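PDB 5WHM: IclR family transcriptional regulator from Brucella abortus, which acts as an IclR-type transcriptional repressor, probably binding DNA through its helix-turn-helix domain and sensing a small effector in its C-terminal domain. Local coordinates for residues 47-52 with 57-62; 125-130 with 172-177; 155-160 with 232-237; 162-167 with 195-200. All blocks are in the same frame, centred on the assembly; numbering follows the deposited sequence.

Overall arrangement
Along the chain, contact 1 comes first and closes within the helix-turn-helix region, its centre 24 Å from that of contact 2 and 34 and 37 Å from those of contacts 3 and 4. The other three lie in the C-terminal region, centres 12 to 15 Å apart, and touch one another. Contacts 3 and 4 share helix 157-165, with contact 4 nested inside the loop of contact 3; contact 2 adds the following helix, 168-181. Contacts 2 and 3 both reach the six-stranded antiparallel sheet, where M129 packs on G159 and V232. Contact 1, in the probable DNA-binding part, touches none of the others, though the turn of contact 2 salt-bridges to that part; contacts 1 and 2 both reach the second subunit.

Contact 1: 47-52 with 57-62; sequences EIAHKT and PTVSRL
V59 of helix 56-69 presses both of its methyl groups against helix 45-52, and the meeting is almost wholly apolar. Its CG1, anti to the backbone N (chi1 170°), reaches the CG2 methyl of I48 at 3.5 Å. The two side chains meet at a slant, branch against branch. The other branch lies on the backbone of the partner helix: V59 CG2 is 3.8 Å from A49 CA and 4.1 Å from A49 CB. Because A49 carries just one methyl, the helices can come near at this point, where the CA atoms of A49 and V59 are 6.2 Å apart.

No hydrogen bond crosses between the segments. T52 OG1 is turned back to donate to I48 O at 2.7 Å, and T52 N bonds the same oxygen from the opposite face of its carbonyl plane. Held in this way, and also bonded to L54 N, the hydroxyl lies near V59 CG2 without a bond across the contact.

The short helical segments cross at 113°, as expected for the two helices of a helix-turn-helix, the second of which is probably the recognition helix. V32 of helix 24-33 packs on I48 and L62 to complete the core of the trihelical unit. What joins the two segments directly is therefore van der Waals packing of V59 on I48 and A49.

Contact 2: 125-130 with 172-177; sequences DRLSMV and TFILEH
The type II' turn from D125 to S128 brings L127 up to I174 of helix 168-181, with 7.8 Å between their CA atoms. R126 takes the positive phi (56°) that a type II' turn needs at its second residue. The turn is closed by a pair of backbone bonds, S128 N to D125 O at 3.0 Å and D125 N to S128 O at 2.8 Å.

Across the contact, L127 does the work with its two terminal methyls. Its CG stands anti to the carbonyl carbon (chi1 -58°), which carries the forked end over to the helix. CD2 meets the CG2 methyl of I174 at 4.0 Å, the two side chains running alongside in opposite senses. CD1 approaches the imidazole of H177 obliquely, 4.2 Å from ND1, with the leucine roughly perpendicular to the histidine side chain. I174 and H177, one turn of helix apart, therefore receive one methyl each.

This is the tip of the beta-hairpin formed by strands 118-125 and 128-135, in the six-stranded sheet of the C-terminal domain, resting on a flanking helix. Deeper in, M129 turns to helix 157-165, where it packs on V158 and C162, and I174 also touches L163. On the polar side of the turn, D125 forms salt bridges with R34 and with R89 of the second subunit, while R126 pairs with E31 of helix 24-33.

Contact 3: 155-160 with 232-237; sequences GSSVGR and VFNCGG. With ACY (acetic acid), chain J.
The carboxamide of N234 lies beside V158, whose CG1 methyl comes to 3.3 Å from ND2, and the same amide nitrogen donates to a bound acetate. A second flat group, the guanidinium of R160, has G155 O over the centre of one face, while its nitrogens bond E211, L207 O and A154 O.

The acetate, probably from the crystallisation liquor, sits at the N-terminal end of helix 157-165. Its O atom is gripped by three donors: S157 OG at 2.7 Å, V158 N at 3.2 Å, and N234 ND2 at 3.2 Å with an N-H...O angle of 154°. S157 OG is turned to it by a chi1 of 86°, which sets the hydroxyl between the backbone N and the carbonyl carbon. The other oxygen, OXT, takes a straighter bond from S157 N, 2.8 Å long at 165°. Y131 OH gives N234 ND2 a second partner and, with a weak bond from A120 N to OD1, would favour this orientation of the amide.

Backbone amides at a helix start, with a serine hydroxyl and an asparagine, form a site that can hold a carboxylate, probably favoured by the partial positive charge of the helix end. The location is consistent with the effector pocket of the IclR C-terminal domain, between this helix and strand 229-238. S156 is the N-cap, its OG accepting from G159 N at 3.0 Å.

Next to the acetate site the contact is apolar. V232 sets CG1 against V158 O at 3.7 Å and near V158 CG1. S157 OG, bonded also to S218 OG, lies 3.8 Å from N234 CB.

Contact 4: 162-167 with 195-200; sequences CLAAMP and RALRDF
L163 meets L197 through its backbone, L163 C lying 4.4 Å from L197 CD2. The side chain of L163 leads elsewhere, onto L175 of helix 168-181, and its carbonyl oxygen bonds R171 NE.

A164 follows and carries most of the contact. Its CB points at helix 186-203 and lodges between two side chains one turn apart there. On one of them, the CD2 methyl of L197 comes within 3.7 Å of A164 CB and just as near to A164 CA, covering the backbone as well as the methyl. L197 stretches to this place with CG anti to the carbonyl carbon (chi1 -62°). On the other, A164 CB lies 3.6 Å from CD2 of the F200 ring and 3.7 Å from its CG, an oblique approach. F200 CE2 extends on past the methyl to 3.8 Å from A164 O.

A165 adds little across the helices, but its side chain packs on P222, which F200 also touches, so strand 216-225 backs this side.

Two helices flanking the sheet of the C-terminal domain are thus joined by apolar packing, with no hydrogen bond between the segments. The CA atoms of A164 and L197 stand 5.7 Å apart, and the methyl of A164 fills the place between L197 and F200, while P222 of the sheet lies against the same aromatic ring.

Contact 1: 47-52 with 57-62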
loop_
_atom_site.group_PDB
_atom_site.type_symbol
_atom_site.label_atom_id
_atom_site.label_comp_id
_atom_site.label_asym_id
_atom_site.label_seq_id
_atom_site.Cartn_x
_atom_site.Cartn_y
_atom_site.Cartn_z
ATOM N N GLU C 47 22.749 -8.633 -2.146
ATOM C CA GLU C 47 22.167 -8.128 -0.902
ATOM C C GLU C 47 20.940 -8.936 -0.513
ATOM O O GLU C 47 20.719 -9.218 0.670
ATOM C CB GLU C 47 21.776 -6.651 -1.041
ATOM C CG GLU C 47 22.936 -5.670 -1.114
ATOM C CD GLU C 47 22.504 -4.315 -1.679
ATOM O OE1 GLU C 47 22.361 -3.348 -0.885
ATOM O OE2 GLU C 47 22.305 -4.219 -2.921
ATOM N N ILE C 48 20.119 -9.311 -1.495
ATOM C CA ILE C 48 18.903 -10.057 -1.192
ATOM C C ILE C 48 19.246 -11.471 -0.726
ATOM O O ILE C 48 18.607 -11.998 0.192
ATOM C CB ILE C 48 17.947 -10.042 -2.399
ATOM C CG1 ILE C 48 17.446 -8.606 -2.644
ATOM C CG2 ILE C 48 16.759 -10.983 -2.172
ATOM C CD1 ILE C 48 16.758 -8.420 -3.979
ATOM N N ALA C 49 20.270 -12.097 -1.323
ATOM C CA ALA C 49 20.710 -13.410 -0.848
ATOM C C ALA C 49 21.219 -13.325 0.582
ATOM O O ALA C 49 20.972 -14.228 1.396
ATOM C CB ALA C 49 21.823 -13.978 -1.741
ATOM N N HIS C 50 21.973 -12.270 0.897
ATOM C CA HIS C 50 22.496 -12.147 2.254
ATOM C C HIS C 50 21.356 -11.959 3.248
ATOM O O HIS C 50 21.330 -12.609 4.295
ATOM C CB HIS C 50 23.498 -11.000 2.346
ATOM C CG HIS C 50 24.009 -10.770 3.738
ATOM N ND1 HIS C 50 23.338 -9.994 4.662
ATOM C CD2 HIS C 50 25.105 -11.247 4.376
ATOM C CE1 HIS C 50 24.007 -9.991 5.803
ATOM N NE2 HIS C 50 25.084 -10.741 5.654
ATOM N N LYS C 51 20.382 -11.093 2.919
ATOM C CA LYS C 51 19.275 -10.817 3.836
ATOM C C LYS C 51 18.386 -12.036 4.051
ATOM O O LYS C 51 17.860 -12.243 5.152
ATOM C CB LYS C 51 18.408 -9.672 3.300
ATOM C CG LYS C 51 19.019 -8.286 3.396
ATOM C CD LYS C 51 18.000 -7.267 2.788
ATOM C CE LYS C 51 18.534 -5.845 2.789
ATOM N NZ LYS C 51 18.927 -5.466 4.141
ATOM N N THR C 52 18.125 -12.798 2.996
ATOM C CA THR C 52 17.178 -13.900 3.081
ATOM C C THR C 52 17.829 -15.225 3.439
ATOM O O THR C 52 17.119 -16.140 3.858
ATOM C CB THR C 52 16.450 -14.094 1.754
ATOM O OG1 THR C 52 17.415 -14.368 0.718
ATOM C CG2 THR C 52 15.540 -12.853 1.404
ATOM N N PRO C 57 21.517 -18.057 -7.091
ATOM C CA PRO C 57 20.696 -18.454 -8.258
ATOM C C PRO C 57 19.213 -18.509 -7.929
ATOM O O PRO C 57 18.376 -18.230 -8.793
ATOM C CB PRO C 57 21.239 -19.846 -8.642
ATOM C CG PRO C 57 22.562 -19.971 -7.946
ATOM C CD PRO C 57 22.462 -19.123 -6.698
ATOM N N THR C 58 18.862 -18.840 -6.684
ATOM C CA THR C 58 17.456 -18.872 -6.297
ATOM C C THR C 58 16.873 -17.470 -6.266
ATOM O O THR C 58 15.791 -17.216 -6.812
ATOM C CB THR C 58 17.328 -19.542 -4.934
ATOM O OG1 THR C 58 17.729 -20.896 -5.067
ATOM C CG2 THR C 58 15.887 -19.487 -4.413
ATOM N N VAL C 59 17.584 -16.542 -5.624
ATOM C CA VAL C 59 17.164 -15.150 -5.616
ATOM C C VAL C 59 17.029 -14.632 -7.051
ATOM O O VAL C 59 16.057 -13.938 -7.373
ATOM C CB VAL C 59 18.164 -14.313 -4.801
ATOM C CG1 VAL C 59 17.883 -12.812 -4.975
ATOM C CG2 VAL C 59 18.120 -14.755 -3.329
ATOM N N SER C 60 17.990 -14.994 -7.916
ATOM C CA SER C 60 17.971 -14.533 -9.308
ATOM C C SER C 60 16.690 -14.931 -10.025
ATOM O O SER C 60 16.135 -14.135 -10.792
ATOM C CB SER C 60 19.178 -15.082 -10.072
ATOM O OG SER C 60 20.357 -14.403 -9.702
ATOM N N ARG C 61 16.220 -16.169 -9.828
ATOM C CA ARG C 61 14.953 -16.572 -10.443
ATOM C C ARG C 61 13.791 -15.765 -9.877
ATOM O O ARG C 61 12.899 -15.339 -10.620
ATOM C CB ARG C 61 14.694 -18.072 -10.232
ATOM C CG ARG C 61 15.699 -19.024 -10.880
ATOM C CD ARG C 61 15.257 -20.481 -10.686
ATOM N NE ARG C 61 13.952 -20.699 -11.305
ATOM C CZ ARG C 61 13.225 -21.800 -11.177
ATOM N NH1 ARG C 61 13.677 -22.818 -10.454
ATOM N NH2 ARG C 61 12.050 -21.885 -11.783
ATOM N N LEU C 62 13.784 -15.543 -8.555
ATOM C CA LEU C 62 12.675 -14.825 -7.928
ATOM C C LEU C 62 12.599 -13.376 -8.404
ATOM O O LEU C 62 11.512 -12.891 -8.769
ATOM C CB LEU C 62 12.804 -14.896 -6.398
ATOM C CG LEU C 62 12.750 -16.326 -5.856
ATOM C CD1 LEU C 62 13.248 -16.390 -4.392
ATOM C CD2 LEU C 62 11.327 -16.842 -6.005
#

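Contact 2: 125-130 with 172-177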
loop_
_atom_site.group_PDB
_atom_site.type_symbol
_atom_site.label_atom_id
_atom_site.label_comp_id
_atom_site.label_asym_id
_atom_site.label_seq_id
_atom_site.Cartn_x
_atom_site.Cartn_y
_atom_site.Cartn_z
ATOM N N ASP C 125 2.249 -6.707 12.151
ATOM C CA ASP C 125 2.765 -7.581 11.084
ATOM C C ASP C 125 4.170 -8.012 11.500
ATOM O O ASP C 125 5.081 -7.176 11.570
ATOM C CB ASP C 125 2.771 -6.891 9.696
ATOM C CG ASP C 125 3.449 -7.775 8.590
ATOM O OD1 ASP C 125 4.592 -7.491 8.163
ATOM O OD2 ASP C 125 2.837 -8.784 8.162
ATOM N N ARG C 126 4.321 -9.307 11.810
ATOM C CA ARG C 126 5.541 -9.933 12.325
ATOM C C ARG C 126 6.003 -9.228 13.592
ATOM O O ARG C 126 5.317 -9.309 14.613
ATOM C CB ARG C 126 6.664 -9.972 11.279
ATOM C CG ARG C 126 6.389 -10.975 10.188
ATOM C CD ARG C 126 7.651 -11.361 9.446
ATOM N NE ARG C 126 7.280 -12.097 8.258
ATOM C CZ ARG C 126 8.142 -12.582 7.379
ATOM N NH1 ARG C 126 9.453 -12.404 7.541
ATOM N NH2 ARG C 126 7.679 -13.239 6.338
ATOM N N LEU C 127 7.139 -8.529 13.541
ATOM C CA LEU C 127 7.670 -7.858 14.729
ATOM C C LEU C 127 7.503 -6.338 14.669
ATOM O O LEU C 127 8.240 -5.607 15.341
ATOM C CB LEU C 127 9.142 -8.240 14.936
ATOM C CG LEU C 127 9.437 -9.745 15.079
ATOM C CD1 LEU C 127 10.941 -10.076 14.987
ATOM C CD2 LEU C 127 8.860 -10.292 16.380
ATOM N N SER C 128 6.538 -5.842 13.881
ATOM C CA SER C 128 6.268 -4.416 13.762
ATOM C C SER C 128 4.770 -4.143 13.896
ATOM O O SER C 128 3.932 -5.029 13.708
ATOM C CB SER C 128 6.776 -3.861 12.410
ATOM O OG SER C 128 8.191 -3.983 12.290
HETATM N N MSE C 129 4.447 -2.903 14.252
HETATM C CA MSE C 129 3.083 -2.372 14.215
HETATM C C MSE C 129 2.954 -1.544 12.950
HETATM O O MSE C 129 3.829 -0.742 12.651
HETATM C CB MSE C 129 2.790 -1.513 15.469
HETATM C CG MSE C 129 2.849 -2.289 16.807
HETATM SE SE MSE C 129 1.726 -3.901 16.846
HETATM C CE MSE C 129 -0.014 -3.036 16.780
ATOM N N VAL C 130 1.890 -1.768 12.177
ATOM C CA VAL C 130 1.647 -1.079 10.916
ATOM C C VAL C 130 0.501 -0.093 11.132
ATOM O O VAL C 130 -0.593 -0.494 11.532
ATOM C CB VAL C 130 1.280 -2.084 9.803
ATOM C CG1 VAL C 130 1.114 -1.366 8.468
ATOM C CG2 VAL C 130 2.346 -3.200 9.720
ATOM N N THR C 172 4.787 -14.931 24.621
ATOM C CA THR C 172 6.074 -15.519 24.981
ATOM C C THR C 172 6.839 -15.977 23.741
ATOM O O THR C 172 8.050 -15.748 23.636
ATOM C CB THR C 172 5.867 -16.683 25.959
ATOM O OG1 THR C 172 4.599 -16.534 26.619
ATOM C CG2 THR C 172 6.980 -16.690 27.014
ATOM N N PHE C 173 6.146 -16.615 22.793
ATOM C CA PHE C 173 6.765 -17.005 21.525
ATOM C C PHE C 173 7.379 -15.811 20.799
ATOM O O PHE C 173 8.521 -15.875 20.332
ATOM C CB PHE C 173 5.732 -17.686 20.628
ATOM C CG PHE C 173 6.276 -18.092 19.296
ATOM C CD1 PHE C 173 7.338 -18.982 19.212
ATOM C CD2 PHE C 173 5.728 -17.592 18.122
ATOM C CE1 PHE C 173 7.850 -19.358 17.987
ATOM C CE2 PHE C 173 6.236 -17.974 16.892
ATOM C CZ PHE C 173 7.299 -18.855 16.829
ATOM N N ILE C 174 6.623 -14.715 20.674
ATOM C CA ILE C 174 7.159 -13.510 20.039
ATOM C C ILE C 174 8.349 -12.979 20.830
ATOM O O ILE C 174 9.388 -12.628 20.258
ATOM C CB ILE C 174 6.060 -12.442 19.903
ATOM C CG1 ILE C 174 5.060 -12.815 18.814
ATOM C CG2 ILE C 174 6.677 -11.078 19.643
ATOM C CD1 ILE C 174 3.822 -11.950 18.834
ATOM N N LEU C 175 8.210 -12.906 22.159
ATOM C CA LEU C 175 9.281 -12.376 23.007
ATOM C C LEU C 175 10.516 -13.273 22.985
ATOM O O LEU C 175 11.647 -12.775 22.912
ATOM C CB LEU C 175 8.788 -12.201 24.442
ATOM C CG LEU C 175 7.700 -11.152 24.679
ATOM C CD1 LEU C 175 7.561 -10.913 26.166
ATOM C CD2 LEU C 175 7.994 -9.863 23.941
ATOM N N GLU C 176 10.326 -14.593 23.061
ATOM C CA GLU C 176 11.454 -15.500 22.872
ATOM C C GLU C 176 12.153 -15.198 21.560
ATOM O O GLU C 176 13.383 -15.193 21.486
ATOM C CB GLU C 176 10.981 -16.956 22.922
ATOM N N HIS C 177 11.373 -14.869 20.530
ATOM C CA HIS C 177 11.920 -14.498 19.232
ATOM C C HIS C 177 12.661 -13.164 19.280
ATOM O O HIS C 177 13.656 -12.976 18.571
ATOM C CB HIS C 177 10.786 -14.436 18.209
ATOM C CG HIS C 177 11.185 -14.912 16.862
ATOM N ND1 HIS C 177 11.701 -14.069 15.903
ATOM C CD2 HIS C 177 11.188 -16.152 16.322
ATOM C CE1 HIS C 177 11.987 -14.767 14.820
ATOM N NE2 HIS C 177 11.687 -16.034 15.050
#

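Contact 3: 155-160 with 232-237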
loop_
_atom_site.group_PDB
_atom_site.type_symbol
_atom_site.label_atom_id
_atom_site.label_comp_id
_atom_site.label_asym_id
_atom_site.label_seq_id
_atom_site.Cartn_x
_atom_site.Cartn_y
_atom_site.Cartn_z
ATOM N N GLY C 155 9.355 -1.242 21.971
ATOM C CA GLY C 155 9.580 0.042 22.615
ATOM C C GLY C 155 8.487 1.071 22.381
ATOM O O GLY C 155 8.509 2.146 22.993
ATOM N N SER C 156 7.535 0.759 21.502
ATOM C CA SER C 156 6.443 1.666 21.189
ATOM C C SER C 156 5.236 1.382 22.070
ATOM O O SER C 156 4.972 0.243 22.441
ATOM C CB SER C 156 6.017 1.557 19.718
ATOM O OG SER C 156 5.559 0.245 19.403
ATOM N N SER C 157 4.456 2.428 22.344
ATOM C CA SER C 157 3.219 2.196 23.070
ATOM C C SER C 157 2.295 1.245 22.301
ATOM O O SER C 157 1.659 0.364 22.903
ATOM C CB SER C 157 2.544 3.536 23.394
ATOM O OG SER C 157 1.717 4.007 22.350
ATOM N N VAL C 158 2.226 1.383 20.969
ATOM C CA VAL C 158 1.315 0.529 20.210
ATOM C C VAL C 158 1.753 -0.931 20.287
ATOM O O VAL C 158 0.914 -1.823 20.444
ATOM C CB VAL C 158 1.182 0.995 18.747
ATOM C CG1 VAL C 158 0.197 2.137 18.664
ATOM C CG2 VAL C 158 2.539 1.386 18.140
ATOM N N GLY C 159 3.062 -1.193 20.179
ATOM C CA GLY C 159 3.547 -2.571 20.266
ATOM C C GLY C 159 3.321 -3.198 21.630
ATOM O O GLY C 159 3.000 -4.388 21.736
ATOM N N ARG C 160 3.515 -2.412 22.695
ATOM C CA ARG C 160 3.328 -2.907 24.053
ATOM C C ARG C 160 1.874 -3.281 24.309
ATOM O O ARG C 160 1.581 -4.339 24.880
ATOM C CB ARG C 160 3.795 -1.841 25.052
ATOM C CG ARG C 160 5.317 -1.720 25.086
ATOM C CD ARG C 160 5.809 -0.424 25.671
ATOM N NE ARG C 160 7.252 -0.459 25.885
ATOM C CZ ARG C 160 7.936 0.478 26.537
ATOM N NH1 ARG C 160 7.306 1.540 27.041
ATOM N NH2 ARG C 160 9.246 0.347 26.686
ATOM N N VAL C 232 -4.938 -1.599 17.725
ATOM C CA VAL C 232 -4.414 -0.807 18.833
ATOM C C VAL C 232 -4.547 0.655 18.451
ATOM O O VAL C 232 -4.225 1.030 17.315
ATOM C CB VAL C 232 -2.945 -1.140 19.162
ATOM C CG1 VAL C 232 -2.549 -0.410 20.452
ATOM C CG2 VAL C 232 -2.727 -2.652 19.286
ATOM N N PHE C 233 -5.015 1.478 19.397
ATOM C CA PHE C 233 -5.146 2.911 19.185
ATOM C C PHE C 233 -4.148 3.642 20.059
ATOM O O PHE C 233 -3.928 3.257 21.210
ATOM C CB PHE C 233 -6.583 3.362 19.467
ATOM C CG PHE C 233 -7.587 2.690 18.568
ATOM C CD1 PHE C 233 -8.061 1.406 18.871
ATOM C CD2 PHE C 233 -7.992 3.297 17.372
ATOM C CE1 PHE C 233 -8.954 0.739 17.982
ATOM C CE2 PHE C 233 -8.892 2.660 16.505
ATOM C CZ PHE C 233 -9.390 1.383 16.818
ATOM N N ASN C 234 -3.491 4.660 19.516
ATOM C CA ASN C 234 -2.564 5.401 20.355
ATOM C C ASN C 234 -2.799 6.896 20.206
ATOM O O ASN C 234 -3.561 7.370 19.356
ATOM C CB ASN C 234 -1.080 5.056 20.074
ATOM C CG ASN C 234 -0.564 5.611 18.738
ATOM O OD1 ASN C 234 -1.284 6.263 17.986
ATOM N ND2 ASN C 234 0.711 5.347 18.448
ATOM N N CYS C 235 -2.140 7.636 21.084
ATOM C CA CYS C 235 -2.177 9.087 21.042
ATOM C C CYS C 235 -0.819 9.518 21.559
ATOM O O CYS C 235 -0.422 9.108 22.656
ATOM C CB CYS C 235 -3.315 9.628 21.899
ATOM S SG CYS C 235 -3.365 11.453 21.940
ATOM N N GLY C 236 -0.089 10.291 20.771
ATOM C CA GLY C 236 1.297 10.530 21.139
ATOM C C GLY C 236 1.771 11.789 20.459
ATOM O O GLY C 236 1.084 12.352 19.607
ATOM N N GLY C 237 2.954 12.241 20.862
ATOM C CA GLY C 237 3.509 13.449 20.306
ATOM C C GLY C 237 4.708 13.941 21.085
ATOM O O GLY C 237 5.309 13.207 21.870
HETATM C C ACY J . 4.249 4.962 20.187
HETATM O O ACY J . 3.188 4.286 20.155
HETATM O OXT ACY J . 5.133 4.855 21.081
HETATM C CH3 ACY J . 4.482 5.960 19.085
#

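Contact 4: 162-167 with 195-200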
loop_
_atom_site.group_PDB
_atom_site.type_symbol
_atom_site.label_atom_id
_atom_site.label_comp_id
_atom_site.label_asym_id
_atom_site.label_seq_id
_atom_site.Cartn_x
_atom_site.Cartn_y
_atom_site.Cartn_z
ATOM N N CYS C 162 -0.268 -4.097 22.080
ATOM C CA CYS C 162 -0.542 -5.289 21.282
ATOM C C CYS C 162 -0.067 -6.530 22.022
ATOM O O CYS C 162 -0.801 -7.520 22.132
ATOM C CB CYS C 162 0.144 -5.177 19.930
ATOM S SG CYS C 162 -0.227 -6.582 18.810
ATOM N N LEU C 163 1.158 -6.476 22.569
ATOM C CA LEU C 163 1.687 -7.630 23.297
ATOM C C LEU C 163 0.857 -7.934 24.531
ATOM O O LEU C 163 0.694 -9.109 24.887
ATOM C CB LEU C 163 3.142 -7.399 23.689
ATOM C CG LEU C 163 4.152 -7.556 22.549
ATOM C CD1 LEU C 163 5.500 -6.939 22.926
ATOM C CD2 LEU C 163 4.319 -9.027 22.112
ATOM N N ALA C 164 0.311 -6.897 25.179
ATOM C CA ALA C 164 -0.415 -7.088 26.430
ATOM C C ALA C 164 -1.779 -7.724 26.208
ATOM O O ALA C 164 -2.292 -8.384 27.113
ATOM C CB ALA C 164 -0.591 -5.748 27.154
ATOM N N ALA C 165 -2.417 -7.453 25.059
ATOM C CA ALA C 165 -3.740 -7.982 24.721
ATOM C C ALA C 165 -3.677 -9.394 24.177
ATOM O O ALA C 165 -4.722 -10.031 24.002
ATOM C CB ALA C 165 -4.432 -7.093 23.674
HETATM N N MSE C 166 -2.482 -9.873 23.884
HETATM C CA MSE C 166 -2.262 -11.204 23.358
HETATM C C MSE C 166 -2.488 -12.320 24.346
HETATM O O MSE C 166 -2.360 -12.121 25.554
HETATM C CB MSE C 166 -0.838 -11.314 22.860
HETATM C CG MSE C 166 -0.725 -11.380 21.392
HETATM SE SE MSE C 166 1.154 -11.371 21.038
HETATM C CE MSE C 166 1.064 -9.893 19.750
ATOM N N PRO C 167 -2.790 -13.508 23.822
ATOM C CA PRO C 167 -2.705 -14.717 24.644
ATOM C C PRO C 167 -1.327 -14.853 25.281
ATOM O O PRO C 167 -0.315 -14.407 24.733
ATOM C CB PRO C 167 -2.978 -15.842 23.642
ATOM C CG PRO C 167 -3.830 -15.200 22.594
ATOM C CD PRO C 167 -3.354 -13.780 22.485
ATOM N N ARG C 195 7.170 -3.124 32.763
ATOM C CA ARG C 195 6.459 -1.933 33.225
ATOM C C ARG C 195 5.162 -1.729 32.456
ATOM O O ARG C 195 4.120 -1.421 33.049
ATOM C CB ARG C 195 7.344 -0.693 33.096
ATOM C CG ARG C 195 8.137 -0.359 34.336
ATOM C CD ARG C 195 8.773 1.023 34.219
ATOM N NE ARG C 195 9.604 1.119 33.021
ATOM C CZ ARG C 195 10.895 0.803 32.987
ATOM N NH1 ARG C 195 11.497 0.379 34.093
ATOM N NH2 ARG C 195 11.584 0.911 31.854
ATOM N N ALA C 196 5.210 -1.883 31.122
ATOM C CA ALA C 196 4.026 -1.656 30.301
ATOM C C ALA C 196 2.962 -2.709 30.581
ATOM O O ALA C 196 1.773 -2.386 30.725
ATOM C CB ALA C 196 4.407 -1.649 28.812
ATOM N N LEU C 197 3.376 -3.972 30.675
ATOM C CA LEU C 197 2.412 -5.031 30.948
ATOM C C LEU C 197 1.739 -4.802 32.283
ATOM O O LEU C 197 0.541 -5.056 32.439
ATOM C CB LEU C 197 3.096 -6.405 30.897
ATOM C CG LEU C 197 3.724 -6.811 29.549
ATOM C CD1 LEU C 197 4.495 -8.138 29.670
ATOM C CD2 LEU C 197 2.705 -6.896 28.409
ATOM N N ARG C 198 2.504 -4.308 33.264
ATOM C CA ARG C 198 1.959 -3.979 34.569
ATOM C C ARG C 198 0.971 -2.819 34.484
ATOM O O ARG C 198 -0.099 -2.851 35.113
ATOM C CB ARG C 198 3.116 -3.634 35.509
ATOM C CG ARG C 198 2.686 -3.209 36.852
ATOM C CD ARG C 198 1.937 -4.327 37.546
ATOM N NE ARG C 198 2.671 -5.591 37.552
ATOM C CZ ARG C 198 3.533 -5.939 38.507
ATOM N NH1 ARG C 198 3.767 -5.103 39.511
ATOM N NH2 ARG C 198 4.168 -7.109 38.464
ATOM N N ASP C 199 1.347 -1.762 33.752
ATOM C CA ASP C 199 0.435 -0.652 33.503
ATOM C C ASP C 199 -0.853 -1.121 32.831
ATOM O O ASP C 199 -1.938 -0.625 33.142
ATOM C CB ASP C 199 1.116 0.406 32.629
ATOM C CG ASP C 199 1.959 1.384 33.442
ATOM O OD1 ASP C 199 2.074 1.197 34.678
ATOM O OD2 ASP C 199 2.485 2.352 32.847
ATOM N N PHE C 200 -0.758 -2.064 31.898
ATOM C CA PHE C 200 -1.981 -2.532 31.259
ATOM C C PHE C 200 -2.871 -3.275 32.253
ATOM O O PHE C 200 -4.078 -3.023 32.323
ATOM C CB PHE C 200 -1.658 -3.401 30.040
ATOM C CG PHE C 200 -2.880 -3.886 29.330
ATOM C CD1 PHE C 200 -3.652 -3.003 28.575
ATOM C CD2 PHE C 200 -3.286 -5.213 29.433
ATOM C CE1 PHE C 200 -4.802 -3.438 27.949
ATOM C CE2 PHE C 200 -4.438 -5.660 28.781
ATOM C CZ PHE C 200 -5.191 -4.777 28.046
#